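Local atomic coordinates of enoyl-acyl carrier protein reductase (Uncultured bacterium, PDB entry 6KIA), a protein that probably catalyses the NADH-dependent reduction of enoyl-acyl carrier protein in bacterial fatty acid synthesis, and resists the inhibitor triclosan. Residues R8-S13 with H426-K431; D91-A96 with R127-Q132; T209-L214 with E270-D275; R330-E335 with R390-T395. All coordinates share one frame; numbering follows the deposited sequence.

Contact 1, which joins the N-terminal loop 8-13 to helix 426-436, spans nearly the whole chain, and the other three are nested inside it, following one another in series. Contacts 2 and 3 share helix 196-219 as a neighbour: 209-214 lies on it, and Arg127 and Val131 lean against it. Their centres are 21 Å apart. Helix 394-413 plays the same part for contacts 1 and 4, touching Pro11 and Ile429 while its start and the loop leading into it form one side of contact 4; those centres lie 28 Å apart. Contacts 2 and 4, 45 Å apart, sit on opposite sides of the centre of an NADH-binding chain built round a largely parallel Rossmann-type sheet.

Contact 1: R8-S13 with H426-K431; sequences RDVPQS and HDVIAK
Arg8 reaches over the first turn of helix 426-436, where its NH1 forms a salt bridge with Asp427 OD2 at 2.9 Å. Although its CB points away from the helix, the bend at chi2 (-70°) brings the guanidinium back. The two flat groups stand 77° apart, and NH1 meets OD2 from above the carboxylate plane; the N-H...O angle of 140° shows a bent bond. Arg8 NH1 also pairs with Glu245, which places one cation between two acids. Lys431, its chain extended beyond CG, climbs from the next turn toward the loop; its NZ makes a weak hydrogen bond to Arg8 O at 3.3 Å. A water donates to Arg8 O and to Asp427 OD2 and accepts from Lys431 NZ, while a second links Lys431 NZ to Asp9 OD1. Beside these polar groups, Val428 CG2 lies 3.6 Å from Arg8 O, and Val10 CG2 rests on Lys431 CB at 3.9 Å. Asp427 and Lys431 are four residues apart and thus share one side of the helix. The result is an N-terminal arm, ahead of the first strand of the Rossmann-type sheet, clasped by a C-terminal helix through a water-bridged salt-bridge network.

Contact 2: D91-A96 with R127-Q132; sequences DLDAPA and RAVGVQ
Arg127 opens this part of helix 120-146 with its side chain turned away from loop 91-96, and its NE forms a salt bridge with Glu207 on helix 196-219. Two residues on, Val129 points toward the loop and spreads its two methyls along it. CG1, anti to the backbone N (chi1 170°), lies 4.1 Å from Ala94 O and approaches Asp93 CB. CG2, anti to the carbonyl carbon, meets Pro95 CD at 4.2 Å, the proline ring and the valine crossing obliquely. These are loose van der Waals touches, and Ala94 turns its own methyl away from the helix. The arrangement is a loop laid across a long helix: the chain leaves strand 80-83 of the Rossmann-type sheet and passes the flank of helix 120-146 on its way to helix 101-105. The CA atoms come closest at Gly130, whose CA is 5.3 Å from Asp93 CA. Lacking a side chain, it lets the carboxylate of Asp93 settle directly on the helix backbone, OD1 being 3.4 Å from Gly130 CA. Asp93 CG, anti to the carbonyl carbon (chi1 -74°), also lies 3.4 Å from Gly130 CA. The charge of this buried carboxylate is met further along the same helix, where Arg133 NH2 forms a salt bridge with Asp93 OD1. Val131, beyond the glycine, faces away from the loop and packs on Glu207.

Contact 3: T209-L214 with E270-D275; sequences TANTFL and ERIAED
Apolar packing carries this contact, and Ile272 is its knob. From helix 263-278 it enters a hole on helix 196-219 formed by Ala210, Asn211, Phe213 and Leu214. Its two branches divide the work. CG2, anti to the backbone N, lies 3.9 Å from Phe213 CD2 and 4.0 Å from Leu214 CB. Ile272 CG1 is anti to the carbonyl carbon (chi1 -70°) and, with chi2 extended at 163°, carries Ile272 CD1 deep into the hole, 4.3 Å from Ala210 CB. Phe213, its CG anti to the backbone N, runs alongside Ile272, pointing the other way, and presents the edge of its ring to Ala273, with CE2 4.2 Å from Ala273 CB. The same ring makes an edge-to-face pair with His159.

Contacts between apolar and polar atoms come next. The CD1 methyl of Ile272 is only 3.2 Å from Ala210 O, a tight approach to a carbonyl in a pi-like turn at 209-211. That oxygen already accepts a backbone hydrogen bond from Phe213 N. Asn211 OD1 forms one wall of the hole, 4.1 Å from Ile272 CD1, with the two side chains crossing at about a right angle. Its amide is held by partners beyond the packing: OD1 accepts from Arg268 NE, one turn before Ile272, and ND2 bonds to Glu207.

The segment axes run 21° apart and 9.2 Å at closest approach. This is a single knob-into-hole fit between two nearly parallel helices of a Rossmann-type fold, close to its sheet: Ala273 and Phe213 both touch strand 283-287.

Contact 4: R330-E335 with R390-T395; sequences REVLSE and RDALVT
The apolar part of this contact centres on Val332, near the C-terminal end of helix 320-331, whose side chain points toward the segment leading into helix 394-413. CG2, in the crowded position between the backbone N and the carbonyl carbon, packs on Val394 CG2 at 3.6 Å, the two valines crossing obliquely. CG1, anti to the carbonyl carbon (chi1 -64°), comes within 4.4 Å of Ala392 CB. Leu333 joins from the side: its CB does not face the other segment, yet its extended chain (chi2 177°) brings CD2 to 4.2 Å from Val394 CG2. That one methyl of Val394 is thus shared by both residues.

Polar atoms meet the same side chains or are linked through solvent. Ala392 O lies 3.5 Å from Val332 CB, while a water lies 2.7 Å from Val332 O and 2.7 Å from Ala392 O, placed between the two carbonyls. Leu393 is the N-cap of helix 394-413, and its N is hydrogen-bonded to Asp396 OD2. The first helical N-H, that of Val394, is bonded to His387 NE2. Backbone hydrogen bonds of Val332 with Lys388 and of Ser334 with Met386 tie the two connections together nearby.

Between 330-335 and 390-395 themselves, therefore, the contact is one of methyl packing and a solvent bridge without paired charges, with the backbone hydrogen bonds to Lys388 and Met386 just outside it.

Contact 1: R8-S13 with H426-K431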
loop_
_atom_site.group_PDB
_atom_site.type_symbol
_atom_site.label_atom_id
_atom_site.label_comp_id
_atom_site.label_asym_id
_atom_site.label_seq_id
_atom_site.Cartn_x
_atom_site.Cartn_y
_atom_site.Cartn_z
ATOM N N ARG A 8 17.712 -3.935 8.311
ATOM C CA ARG A 8 18.133 -3.330 9.569
ATOM C C ARG A 8 19.004 -2.093 9.391
ATOM O O ARG A 8 18.944 -1.156 10.196
ATOM C CB ARG A 8 18.888 -4.360 10.416
ATOM C CG ARG A 8 18.043 -5.560 10.854
ATOM C CD ARG A 8 16.993 -5.168 11.898
ATOM N NE ARG A 8 16.379 -6.358 12.492
ATOM C CZ ARG A 8 15.112 -6.431 12.900
ATOM N NH1 ARG A 8 14.309 -5.383 12.798
ATOM N NH2 ARG A 8 14.641 -7.557 13.417
ATOM N N ASP A 9 19.834 -2.115 8.354
ATOM C CA ASP A 9 20.801 -1.046 8.119
ATOM C C ASP A 9 20.327 -0.053 7.061
ATOM O O ASP A 9 19.708 -0.425 6.059
ATOM C CB ASP A 9 22.159 -1.628 7.710
ATOM C CG ASP A 9 22.785 -2.473 8.796
ATOM O OD1 ASP A 9 22.505 -2.223 9.994
ATOM O OD2 ASP A 9 23.551 -3.398 8.453
ATOM N N VAL A 10 20.615 1.213 7.312
ATOM C CA VAL A 10 20.306 2.264 6.362
ATOM C C VAL A 10 21.193 2.133 5.122
ATOM O O VAL A 10 22.429 2.166 5.222
ATOM C CB VAL A 10 20.482 3.654 7.006
ATOM C CG1 VAL A 10 20.329 4.739 5.950
ATOM C CG2 VAL A 10 19.478 3.839 8.158
ATOM N N PRO A 11 20.572 1.945 3.947
ATOM C CA PRO A 11 21.371 1.842 2.712
ATOM C C PRO A 11 22.018 3.165 2.322
ATOM O O PRO A 11 21.457 4.245 2.562
ATOM C CB PRO A 11 20.342 1.394 1.661
ATOM C CG PRO A 11 19.017 1.955 2.176
ATOM C CD PRO A 11 19.126 1.811 3.694
ATOM N N GLN A 12 23.198 3.081 1.711
ATOM C CA GLN A 12 23.969 4.284 1.380
ATOM C C GLN A 12 24.365 4.383 -0.087
ATOM O O GLN A 12 25.005 5.359 -0.504
ATOM C CB GLN A 12 25.237 4.341 2.235
ATOM C CG GLN A 12 24.932 4.327 3.698
ATOM C CD GLN A 12 26.180 4.435 4.522
ATOM O OE1 GLN A 12 27.272 4.099 4.052
ATOM N NE2 GLN A 12 26.044 4.942 5.739
ATOM N N SER A 13 24.014 3.386 -0.879
ATOM C CA SER A 13 24.488 3.427 -2.264
ATOM C C SER A 13 23.408 3.992 -3.200
ATOM O O SER A 13 22.208 4.013 -2.871
ATOM C CB SER A 13 24.982 2.043 -2.717
ATOM O OG SER A 13 23.934 1.212 -3.171
ATOM N N HIS A 426 9.677 -0.129 12.183
ATOM C CA HIS A 426 9.907 1.142 12.837
ATOM C C HIS A 426 11.367 1.399 13.160
ATOM O O HIS A 426 11.768 2.551 13.250
ATOM C CB HIS A 426 9.106 1.252 14.143
ATOM C CG HIS A 426 7.645 1.449 13.924
ATOM N ND1 HIS A 426 6.763 1.728 14.956
ATOM C CD2 HIS A 426 6.896 1.415 12.796
ATOM C CE1 HIS A 426 5.543 1.840 14.469
ATOM N NE2 HIS A 426 5.591 1.659 13.155
ATOM N N ASP A 427 12.129 0.329 13.371
ATOM C CA ASP A 427 13.528 0.493 13.745
ATOM C C ASP A 427 14.334 1.180 12.637
ATOM O O ASP A 427 14.926 2.255 12.851
ATOM C CB ASP A 427 14.168 -0.857 14.144
ATOM C CG ASP A 427 14.170 -1.897 13.030
ATOM O OD1 ASP A 427 13.224 -1.972 12.206
ATOM O OD2 ASP A 427 15.163 -2.652 12.968
ATOM N N VAL A 428 14.286 0.623 11.440
ATOM C CA VAL A 428 15.119 1.169 10.359
ATOM C C VAL A 428 14.550 2.506 9.857
ATOM O O VAL A 428 15.289 3.399 9.447
ATOM C CB VAL A 428 15.266 0.153 9.228
ATOM C CG1 VAL A 428 13.939 -0.042 8.461
ATOM C CG2 VAL A 428 16.413 0.577 8.281
ATOM N N ILE A 429 13.239 2.688 9.953
ATOM C CA ILE A 429 12.661 3.960 9.558
ATOM C C ILE A 429 13.051 5.069 10.558
ATOM O O ILE A 429 13.368 6.194 10.167
ATOM C CB ILE A 429 11.130 3.833 9.440
ATOM C CG1 ILE A 429 10.781 3.059 8.173
ATOM C CG2 ILE A 429 10.432 5.194 9.474
ATOM C CD1 ILE A 429 9.406 2.454 8.237
ATOM N N ALA A 430 13.086 4.742 11.848
ATOM C CA ALA A 430 13.515 5.712 12.848
ATOM C C ALA A 430 14.996 6.053 12.655
ATOM O O ALA A 430 15.382 7.228 12.734
ATOM C CB ALA A 430 13.241 5.167 14.260
ATOM N N LYS A 431 15.818 5.042 12.386
ATOM C CA LYS A 431 17.245 5.287 12.091
ATOM C C LYS A 431 17.415 6.257 10.912
ATOM O O LYS A 431 18.162 7.248 11.007
ATOM C CB LYS A 431 17.978 3.985 11.761
ATOM C CG LYS A 431 18.186 3.033 12.921
ATOM C CD LYS A 431 18.996 1.826 12.491
ATOM C CE LYS A 431 19.359 0.953 13.678
ATOM N NZ LYS A 431 19.995 -0.309 13.222
HETATM O O HOH W 1 17.193 -1.072 12.365
HETATM O O HOH W 2 22.067 -0.051 11.865
#

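Contact 2: D91-A96 with R127-Q132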
loop_
_atom_site.group_PDB
_atom_site.type_symbol
_atom_site.label_atom_id
_atom_site.label_comp_id
_atom_site.label_asym_id
_atom_site.label_seq_id
_atom_site.Cartn_x
_atom_site.Cartn_y
_atom_site.Cartn_z
ATOM N N ASP A 91 -13.865 -5.893 -12.376
ATOM C CA ASP A 91 -15.218 -5.728 -11.830
ATOM C C ASP A 91 -16.186 -5.003 -12.779
ATOM O O ASP A 91 -17.405 -5.172 -12.670
ATOM C CB ASP A 91 -15.151 -4.987 -10.494
ATOM C CG ASP A 91 -14.299 -3.746 -10.562
ATOM O OD1 ASP A 91 -13.043 -3.865 -10.628
ATOM O OD2 ASP A 91 -14.890 -2.649 -10.540
ATOM N N LEU A 92 -15.657 -4.232 -13.730
ATOM C CA LEU A 92 -16.510 -3.545 -14.707
ATOM C C LEU A 92 -16.187 -3.992 -16.135
ATOM O O LEU A 92 -16.438 -3.274 -17.107
ATOM C CB LEU A 92 -16.361 -2.021 -14.574
ATOM C CG LEU A 92 -16.956 -1.409 -13.290
ATOM C CD1 LEU A 92 -16.598 0.065 -13.127
ATOM C CD2 LEU A 92 -18.473 -1.617 -13.184
ATOM N N ASP A 93 -15.622 -5.187 -16.267
ATOM C CA ASP A 93 -15.357 -5.743 -17.591
ATOM C C ASP A 93 -16.357 -6.839 -17.986
ATOM O O ASP A 93 -16.808 -7.616 -17.147
ATOM C CB ASP A 93 -13.934 -6.292 -17.641
ATOM C CG ASP A 93 -12.893 -5.189 -17.697
ATOM O OD1 ASP A 93 -12.165 -4.997 -16.691
ATOM O OD2 ASP A 93 -12.830 -4.496 -18.740
ATOM N N ALA A 94 -16.668 -6.912 -19.278
ATOM C CA ALA A 94 -17.565 -7.941 -19.803
ATOM C C ALA A 94 -17.521 -7.937 -21.329
ATOM O O ALA A 94 -17.174 -6.925 -21.931
ATOM C CB ALA A 94 -19.002 -7.719 -19.305
ATOM N N PRO A 95 -17.880 -9.068 -21.960
ATOM C CA PRO A 95 -18.113 -9.049 -23.408
ATOM C C PRO A 95 -19.227 -8.064 -23.746
ATOM O O PRO A 95 -20.077 -7.817 -22.892
ATOM C CB PRO A 95 -18.525 -10.489 -23.724
ATOM C CG PRO A 95 -17.952 -11.295 -22.641
ATOM C CD PRO A 95 -18.024 -10.426 -21.406
ATOM N N ALA A 96 -19.189 -7.478 -24.939
ATOM C CA ALA A 96 -20.157 -6.454 -25.340
ATOM C C ALA A 96 -21.608 -6.814 -25.015
ATOM O O ALA A 96 -22.102 -7.877 -25.392
ATOM C CB ALA A 96 -20.027 -6.178 -26.833
ATOM N N ARG A 127 -13.316 -11.934 -16.248
ATOM C CA ARG A 127 -11.939 -11.855 -15.772
ATOM C C ARG A 127 -10.989 -11.894 -16.953
ATOM O O ARG A 127 -10.025 -11.125 -16.997
ATOM C CB ARG A 127 -11.615 -12.997 -14.791
ATOM C CG ARG A 127 -10.245 -12.889 -14.108
ATOM C CD ARG A 127 -10.058 -13.899 -12.980
ATOM N NE ARG A 127 -9.097 -13.409 -11.984
ATOM C CZ ARG A 127 -8.786 -14.030 -10.846
ATOM N NH1 ARG A 127 -9.345 -15.196 -10.546
ATOM N NH2 ARG A 127 -7.898 -13.484 -10.007
ATOM N N ALA A 128 -11.250 -12.801 -17.899
ATOM C CA ALA A 128 -10.424 -12.907 -19.106
ATOM C C ALA A 128 -10.438 -11.625 -19.922
ATOM O O ALA A 128 -9.375 -11.135 -20.341
ATOM C CB ALA A 128 -10.872 -14.078 -19.972
ATOM N N VAL A 129 -11.632 -11.090 -20.167
ATOM C CA VAL A 129 -11.716 -9.809 -20.870
ATOM C C VAL A 129 -10.920 -8.693 -20.143
ATOM O O VAL A 129 -10.111 -7.985 -20.763
ATOM C CB VAL A 129 -13.185 -9.383 -21.069
ATOM C CG1 VAL A 129 -13.267 -7.950 -21.580
ATOM C CG2 VAL A 129 -13.877 -10.353 -22.026
ATOM N N GLY A 130 -11.097 -8.570 -18.830
ATOM C CA GLY A 130 -10.409 -7.528 -18.084
ATOM C C GLY A 130 -8.896 -7.676 -18.080
ATOM O O GLY A 130 -8.147 -6.691 -18.190
ATOM N N VAL A 131 -8.437 -8.912 -17.936
ATOM C CA VAL A 131 -7.009 -9.166 -17.851
ATOM C C VAL A 131 -6.363 -8.879 -19.191
ATOM O O VAL A 131 -5.269 -8.285 -19.253
ATOM C CB VAL A 131 -6.706 -10.625 -17.424
ATOM C CG1 VAL A 131 -5.257 -10.973 -17.708
ATOM C CG2 VAL A 131 -7.007 -10.823 -15.944
ATOM N N GLN A 132 -7.047 -9.249 -20.274
ATOM C CA GLN A 132 -6.462 -9.012 -21.583
ATOM C C GLN A 132 -6.464 -7.517 -21.910
ATOM O O GLN A 132 -5.510 -7.005 -22.513
ATOM C CB GLN A 132 -7.224 -9.791 -22.657
ATOM C CG GLN A 132 -6.580 -9.725 -24.044
ATOM C CD GLN A 132 -5.210 -10.361 -24.056
ATOM O OE1 GLN A 132 -5.072 -11.566 -23.815
ATOM N NE2 GLN A 132 -4.182 -9.557 -24.318
#

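Contact 3: T209-L214 with E270-D275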
loop_
_atom_site.group_PDB
_atom_site.type_symbol
_atom_site.label_atom_id
_atom_site.label_comp_id
_atom_site.label_asym_id
_atom_site.label_seq_id
_atom_site.Cartn_x
_atom_site.Cartn_y
_atom_site.Cartn_z
ATOM N N THR A 209 -3.868 -5.972 -6.818
ATOM C CA THR A 209 -2.830 -5.824 -5.809
ATOM C C THR A 209 -1.605 -6.667 -6.116
ATOM O O THR A 209 -0.485 -6.297 -5.756
ATOM C CB THR A 209 -3.407 -6.192 -4.427
ATOM O OG1 THR A 209 -4.526 -5.328 -4.184
ATOM C CG2 THR A 209 -2.378 -6.068 -3.305
ATOM N N ALA A 210 -1.800 -7.781 -6.821
ATOM C CA ALA A 210 -0.684 -8.698 -7.053
ATOM C C ALA A 210 -0.328 -8.878 -8.526
ATOM O O ALA A 210 0.809 -8.603 -8.936
ATOM C CB ALA A 210 -0.991 -10.066 -6.411
ATOM N N ASN A 211 -1.274 -9.351 -9.330
ATOM C CA ASN A 211 -0.948 -9.713 -10.707
ATOM C C ASN A 211 -0.502 -8.547 -11.597
ATOM O O ASN A 211 0.247 -8.747 -12.543
ATOM C CB ASN A 211 -2.136 -10.430 -11.330
ATOM C CG ASN A 211 -2.404 -11.763 -10.656
ATOM O OD1 ASN A 211 -1.517 -12.328 -10.014
ATOM N ND2 ASN A 211 -3.625 -12.267 -10.790
ATOM N N THR A 212 -0.944 -7.335 -11.280
ATOM C CA THR A 212 -0.445 -6.135 -11.945
ATOM C C THR A 212 1.094 -6.012 -11.879
ATOM O O THR A 212 1.700 -5.467 -12.800
ATOM C CB THR A 212 -1.051 -4.870 -11.323
ATOM O OG1 THR A 212 -0.896 -4.930 -9.897
ATOM C CG2 THR A 212 -2.538 -4.781 -11.634
ATOM N N PHE A 213 1.717 -6.475 -10.788
ATOM C CA PHE A 213 3.181 -6.467 -10.672
ATOM C C PHE A 213 3.797 -7.417 -11.674
ATOM O O PHE A 213 4.817 -7.106 -12.290
ATOM C CB PHE A 213 3.606 -6.832 -9.249
ATOM C CG PHE A 213 5.036 -6.509 -8.910
ATOM C CD1 PHE A 213 5.598 -5.261 -9.202
ATOM C CD2 PHE A 213 5.785 -7.412 -8.177
ATOM C CE1 PHE A 213 6.914 -4.959 -8.823
ATOM C CE2 PHE A 213 7.097 -7.121 -7.808
ATOM C CZ PHE A 213 7.658 -5.887 -8.120
ATOM N N LEU A 214 3.165 -8.580 -11.837
ATOM C CA LEU A 214 3.634 -9.544 -12.822
ATOM C C LEU A 214 3.486 -8.956 -14.216
ATOM O O LEU A 214 4.373 -9.122 -15.049
ATOM C CB LEU A 214 2.866 -10.873 -12.736
ATOM C CG LEU A 214 3.239 -11.870 -13.848
ATOM C CD1 LEU A 214 4.684 -12.353 -13.672
ATOM C CD2 LEU A 214 2.271 -13.045 -13.906
ATOM N N GLU A 270 4.393 -10.956 -3.062
ATOM C CA GLU A 270 5.703 -11.432 -2.615
ATOM C C GLU A 270 6.201 -12.596 -3.473
ATOM O O GLU A 270 7.359 -12.612 -3.905
ATOM C CB GLU A 270 5.646 -11.857 -1.154
ATOM C CG GLU A 270 5.440 -10.700 -0.209
ATOM C CD GLU A 270 5.150 -11.150 1.199
ATOM O OE1 GLU A 270 4.804 -12.339 1.388
ATOM O OE2 GLU A 270 5.232 -10.308 2.106
ATOM N N ARG A 271 5.324 -13.571 -3.718
ATOM C CA ARG A 271 5.731 -14.721 -4.536
ATOM C C ARG A 271 6.140 -14.320 -5.962
ATOM O O ARG A 271 7.082 -14.880 -6.523
ATOM C CB ARG A 271 4.627 -15.772 -4.591
ATOM C CG ARG A 271 4.414 -16.475 -3.267
ATOM C CD ARG A 271 3.531 -17.724 -3.389
ATOM N NE ARG A 271 2.230 -17.498 -4.021
ATOM C CZ ARG A 271 1.137 -17.098 -3.379
ATOM N NH1 ARG A 271 1.180 -16.857 -2.073
ATOM N NH2 ARG A 271 0.005 -16.939 -4.048
ATOM N N ILE A 272 5.434 -13.357 -6.548
ATOM C CA ILE A 272 5.811 -12.846 -7.867
ATOM C C ILE A 272 7.231 -12.263 -7.830
ATOM O O ILE A 272 8.069 -12.553 -8.712
ATOM C CB ILE A 272 4.794 -11.786 -8.363
ATOM C CG1 ILE A 272 3.461 -12.453 -8.702
ATOM C CG2 ILE A 272 5.334 -11.038 -9.594
ATOM C CD1 ILE A 272 2.291 -11.485 -8.791
ATOM N N ALA A 273 7.527 -11.483 -6.790
ATOM C CA ALA A 273 8.886 -10.934 -6.634
ATOM C C ALA A 273 9.935 -12.034 -6.494
ATOM O O ALA A 273 11.016 -11.953 -7.084
ATOM C CB ALA A 273 8.964 -9.995 -5.427
ATOM N N GLU A 274 9.640 -13.039 -5.676
ATOM C CA GLU A 274 10.595 -14.135 -5.463
ATOM C C GLU A 274 10.853 -14.916 -6.760
ATOM O O GLU A 274 12.023 -15.211 -7.094
ATOM C CB GLU A 274 10.091 -15.062 -4.358
ATOM C CG GLU A 274 10.043 -14.373 -3.008
ATOM C CD GLU A 274 9.308 -15.179 -1.939
ATOM O OE1 GLU A 274 8.382 -15.936 -2.287
ATOM O OE2 GLU A 274 9.669 -15.046 -0.751
ATOM N N ASP A 275 9.792 -15.184 -7.519
ATOM C CA ASP A 275 9.919 -15.912 -8.786
ATOM C C ASP A 275 10.766 -15.100 -9.759
ATOM O O ASP A 275 11.653 -15.644 -10.428
ATOM C CB ASP A 275 8.565 -16.179 -9.454
ATOM C CG ASP A 275 7.678 -17.145 -8.684
ATOM O OD1 ASP A 275 8.200 -17.970 -7.907
ATOM O OD2 ASP A 275 6.448 -17.123 -8.934
#

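Contact 4: R330-E335 with R390-T395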
loop_
_atom_site.group_PDB
_atom_site.type_symbol
_atom_site.label_atom_id
_atom_site.label_comp_id
_atom_site.label_asym_id
_atom_site.label_seq_id
_atom_site.Cartn_x
_atom_site.Cartn_y
_atom_site.Cartn_z
ATOM N N ARG A 330 2.405 16.314 20.938
ATOM C CA ARG A 330 1.804 16.823 22.166
ATOM C C ARG A 330 0.841 17.956 21.842
ATOM O O ARG A 330 -0.247 18.054 22.430
ATOM C CB ARG A 330 2.882 17.340 23.137
ATOM C CG ARG A 330 3.810 16.305 23.700
ATOM C CD ARG A 330 4.729 16.948 24.733
ATOM N NE ARG A 330 5.810 16.060 25.126
ATOM C CZ ARG A 330 5.676 15.088 26.021
ATOM N NH1 ARG A 330 4.505 14.889 26.625
ATOM N NH2 ARG A 330 6.721 14.333 26.331
ATOM N N GLU A 331 1.256 18.832 20.927
ATOM C CA GLU A 331 0.474 20.027 20.638
ATOM C C GLU A 331 -0.915 19.779 20.036
ATOM O O GLU A 331 -1.785 20.624 20.179
ATOM C CB GLU A 331 1.274 20.950 19.719
ATOM C CG GLU A 331 2.305 21.783 20.470
ATOM C CD GLU A 331 3.238 22.548 19.552
ATOM O OE1 GLU A 331 3.246 22.259 18.337
ATOM O OE2 GLU A 331 3.964 23.436 20.049
ATOM N N VAL A 332 -1.164 18.632 19.404
ATOM C CA VAL A 332 -2.487 18.410 18.828
ATOM C C VAL A 332 -3.464 17.735 19.820
ATOM O O VAL A 332 -4.644 17.583 19.520
ATOM C CB VAL A 332 -2.427 17.568 17.527
ATOM C CG1 VAL A 332 -1.653 18.321 16.455
ATOM C CG2 VAL A 332 -1.829 16.190 17.776
ATOM N N LEU A 333 -2.979 17.375 21.007
ATOM C CA LEU A 333 -3.845 16.784 22.032
ATOM C C LEU A 333 -4.478 17.873 22.914
ATOM O O LEU A 333 -3.852 18.904 23.188
ATOM C CB LEU A 333 -3.055 15.790 22.891
ATOM C CG LEU A 333 -2.451 14.597 22.135
ATOM C CD1 LEU A 333 -1.637 13.705 23.068
ATOM C CD2 LEU A 333 -3.588 13.805 21.479
ATOM N N SER A 334 -5.710 17.633 23.342
ATOM C CA SER A 334 -6.435 18.562 24.212
ATOM C C SER A 334 -5.685 18.748 25.508
ATOM O O SER A 334 -4.969 17.845 25.947
ATOM C CB SER A 334 -7.848 18.051 24.507
ATOM O OG SER A 334 -8.566 17.774 23.327
ATOM N N GLU A 335 -5.818 19.933 26.104
ATOM C CA GLU A 335 -5.251 20.182 27.425
ATOM C C GLU A 335 -5.728 19.123 28.410
ATOM O O GLU A 335 -6.898 18.756 28.416
ATOM C CB GLU A 335 -5.611 21.583 27.932
ATOM C CG GLU A 335 -4.534 22.195 28.825
ATOM C CD GLU A 335 -5.003 23.436 29.570
ATOM O OE1 GLU A 335 -6.039 24.018 29.181
ATOM O OE2 GLU A 335 -4.329 23.829 30.550
ATOM N N ARG A 390 -10.417 16.537 15.437
ATOM C CA ARG A 390 -10.369 15.251 14.752
ATOM C C ARG A 390 -9.824 15.377 13.326
ATOM O O ARG A 390 -9.738 14.385 12.606
ATOM C CB ARG A 390 -11.764 14.624 14.718
ATOM C CG ARG A 390 -12.754 15.426 13.890
ATOM C CD ARG A 390 -14.019 14.639 13.587
ATOM N NE ARG A 390 -15.058 15.489 13.010
ATOM C CZ ARG A 390 -15.873 16.273 13.715
ATOM N NH1 ARG A 390 -15.790 16.314 15.043
ATOM N NH2 ARG A 390 -16.784 17.009 13.091
ATOM N N ASP A 391 -9.461 16.595 12.928
ATOM C CA ASP A 391 -8.853 16.849 11.624
ATOM C C ASP A 391 -7.363 17.159 11.742
ATOM O O ASP A 391 -6.695 17.436 10.746
ATOM C CB ASP A 391 -9.567 18.006 10.913
ATOM C CG ASP A 391 -11.046 17.734 10.678
ATOM O OD1 ASP A 391 -11.454 16.551 10.682
ATOM O OD2 ASP A 391 -11.805 18.709 10.486
ATOM N N ALA A 392 -6.845 17.127 12.966
ATOM C CA ALA A 392 -5.418 17.301 13.197
ATOM C C ALA A 392 -4.966 16.240 14.196
ATOM O O ALA A 392 -5.038 16.431 15.420
ATOM C CB ALA A 392 -5.104 18.702 13.701
ATOM N N LEU A 393 -4.501 15.121 13.657
ATOM C CA LEU A 393 -4.212 13.936 14.454
ATOM C C LEU A 393 -2.729 13.659 14.589
ATOM O O LEU A 393 -1.935 13.966 13.691
ATOM C CB LEU A 393 -4.873 12.713 13.819
ATOM C CG LEU A 393 -6.385 12.762 13.622
ATOM C CD1 LEU A 393 -6.814 11.586 12.742
ATOM C CD2 LEU A 393 -7.117 12.787 14.974
ATOM N N VAL A 394 -2.367 13.026 15.698
ATOM C CA VAL A 394 -1.024 12.509 15.875
ATOM C C VAL A 394 -0.642 11.594 14.689
ATOM O O VAL A 394 0.496 11.629 14.189
ATOM C CB VAL A 394 -0.912 11.745 17.217
ATOM C CG1 VAL A 394 0.389 10.977 17.284
ATOM C CG2 VAL A 394 -0.988 12.739 18.406
ATOM N N THR A 395 -1.595 10.773 14.245
ATOM C CA THR A 395 -1.299 9.857 13.152
ATOM C C THR A 395 -1.022 10.588 11.841
ATOM O O THR A 395 -0.386 10.021 10.971
ATOM C CB THR A 395 -2.416 8.829 12.920
ATOM O OG1 THR A 395 -3.648 9.504 12.650
ATOM C CG2 THR A 395 -2.560 7.920 14.143
HETATM O O HOH W 3 -5.964 18.186 17.262
#